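Local coordinates for OsmC-like protein (PDB 3CJE) that probably protects the cell against organic hydroperoxides by reducing them, as in other members of the OsmC/Ohr family, at residues A68-C73 with K114-D119. Numbering follows the deposited sequence.
Sequences AGLTGC and KSFEID
Leu70 of helix 62-81 reaches the strand 108-121 through one methyl group, CD2, which meets both Phe116 and Ile118, an example of one aliphatic side chain serving two strand residues. Every touch across the contact is apolar. Against Phe116 the methyl arrives at the edge of the ring, close to the ring plane and not over a face: Leu70 CD2 lies 4.0 Å from Phe116 CD2 and 4.1 Å from Phe116 CE2. Leu70 CG stands anti to the backbone N (chi1 176°), which carries the branch out from the helix to the strand. Ile118 is met more loosely, with its terminal CD1 4.4 Å from Leu70 CD2. Since Phe116 and Ile118 are two residues apart on an extended strand, both point to the helix side, and the leucine methyl touches both from there.

This is a helix-on-sheet layer of the alpha+beta fold of OsmC-like proteins, with the helix lying across a face of an antiparallel sheet in which 108-121 is an edge strand within its own chain. Helix 143-148 closes the same apolar cluster, its Leu148 touching both Leu70 and Phe116. The alternation of the strand sends Glu117 and Asp119 away from the helix, and both make salt bridges to the second subunit: Glu117 OE2 with Arg155 of that subunit, and Asp119 OD1 with its Arg157. Residues 116-119 also pair in parallel with a strand of the second subunit, which continues the sheet across the dimer interface. Further back, a classic beta bulge sets Lys114 and Ser115 opposite the single residue Val99 of the neighbouring strand 93-105.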
loop_
_atom_site.group_PDB
_atom_site.type_symbol
_atom_site.label_atom_id
_atom_site.label_comp_id
_atom_site.label_asym_id
_atom_site.label_seq_id
_atom_site.Cartn_x
_atom_site.Cartn_y
_atom_site.Cartn_z
ATOM N N ALA A 68 6.377 1.160 2.234
ATOM C CA ALA A 68 6.581 2.409 2.985
ATOM C C ALA A 68 5.269 2.837 3.661
ATOM O O ALA A 68 5.264 3.221 4.819
ATOM C CB ALA A 68 7.120 3.521 2.103
ATOM N N GLY A 69 4.165 2.761 2.936
ATOM C CA GLY A 69 2.850 3.070 3.484
ATOM C C GLY A 69 2.498 2.210 4.663
ATOM O O GLY A 69 2.043 2.676 5.694
ATOM N N LEU A 70 2.711 0.903 4.523
ATOM C CA LEU A 70 2.383 -0.040 5.604
ATOM C C LEU A 70 3.229 0.260 6.821
ATOM O O LEU A 70 2.708 0.373 7.909
ATOM C CB LEU A 70 2.642 -1.450 5.116
ATOM C CG LEU A 70 2.420 -2.519 6.183
ATOM C CD1 LEU A 70 1.008 -2.482 6.875
ATOM C CD2 LEU A 70 2.751 -3.894 5.595
ATOM N N THR A 71 4.542 0.430 6.621
ATOM C CA THR A 71 5.472 0.678 7.739
ATOM C C THR A 71 5.118 2.008 8.417
ATOM O O THR A 71 5.052 2.101 9.655
ATOM C CB THR A 71 6.924 0.643 7.254
ATOM O OG1 THR A 71 7.132 -0.593 6.526
ATOM C CG2 THR A 71 7.904 0.739 8.416
ATOM N N GLY A 72 4.892 3.045 7.617
ATOM C CA GLY A 72 4.531 4.361 8.117
ATOM C C GLY A 72 3.208 4.371 8.862
ATOM O O GLY A 72 3.071 5.060 9.860
ATOM N N CYS A 73 2.254 3.583 8.383
ATOM C CA CYS A 73 0.913 3.487 9.021
ATOM C C CYS A 73 1.061 2.895 10.435
ATOM O O CYS A 73 0.596 3.466 11.427
ATOM C CB CYS A 73 -0.038 2.684 8.159
ATOM S SG CYS A 73 -1.804 2.960 8.681
ATOM N N LYS A 114 3.021 -13.990 -0.051
ATOM C CA LYS A 114 3.593 -15.123 0.665
ATOM C C LYS A 114 3.758 -14.878 2.162
ATOM O O LYS A 114 3.387 -15.750 2.979
ATOM C CB LYS A 114 4.919 -15.516 0.037
ATOM C CG LYS A 114 5.546 -16.808 0.562
ATOM C CD LYS A 114 6.846 -17.023 -0.229
ATOM C CE LYS A 114 7.466 -18.392 -0.061
ATOM N NZ LYS A 114 8.204 -18.716 -1.341
ATOM N N SER A 115 4.292 -13.720 2.543
ATOM C CA SER A 115 4.538 -13.461 3.975
ATOM C C SER A 115 4.650 -11.988 4.291
ATOM O O SER A 115 5.106 -11.200 3.471
ATOM C CB SER A 115 5.771 -14.192 4.492
ATOM O OG SER A 115 6.945 -13.730 3.950
ATOM N N PHE A 116 4.229 -11.656 5.499
ATOM C CA PHE A 116 4.355 -10.328 6.066
ATOM C C PHE A 116 4.941 -10.408 7.477
ATOM O O PHE A 116 4.420 -11.143 8.297
ATOM C CB PHE A 116 2.989 -9.671 6.231
ATOM C CG PHE A 116 2.369 -9.173 4.947
ATOM C CD1 PHE A 116 1.696 -10.028 4.095
ATOM C CD2 PHE A 116 2.467 -7.810 4.629
ATOM C CE1 PHE A 116 1.129 -9.545 2.906
ATOM C CE2 PHE A 116 1.881 -7.343 3.468
ATOM C CZ PHE A 116 1.260 -8.203 2.610
ATOM N N GLU A 117 5.986 -9.623 7.752
ATOM C CA GLU A 117 6.651 -9.629 9.057
ATOM C C GLU A 117 6.911 -8.201 9.454
ATOM O O GLU A 117 7.409 -7.407 8.619
ATOM C CB GLU A 117 7.968 -10.428 8.973
ATOM C CG GLU A 117 7.768 -11.894 8.631
ATOM C CD GLU A 117 9.065 -12.679 8.267
ATOM O OE1 GLU A 117 9.903 -12.207 7.416
ATOM O OE2 GLU A 117 9.175 -13.823 8.779
ATOM N N ILE A 118 6.564 -7.848 10.686
ATOM C CA ILE A 118 6.796 -6.494 11.237
ATOM C C ILE A 118 7.455 -6.652 12.620
ATOM O O ILE A 118 6.869 -7.242 13.508
ATOM C CB ILE A 118 5.500 -5.661 11.353
ATOM C CG1 ILE A 118 4.908 -5.493 9.951
ATOM C CG2 ILE A 118 5.793 -4.312 12.003
ATOM C CD1 ILE A 118 3.628 -4.680 9.885
ATOM N N ASP A 119 8.694 -6.182 12.731
ATOM C CA ASP A 119 9.474 -6.227 13.993
ATOM C C ASP A 119 9.576 -4.809 14.536
ATOM O O ASP A 119 9.976 -3.882 13.832
ATOM C CB ASP A 119 10.864 -6.752 13.746
ATOM C CG ASP A 119 10.885 -8.251 13.440
ATOM O OD1 ASP A 119 9.895 -8.955 13.666
ATOM O OD2 ASP A 119 11.969 -8.729 13.029
#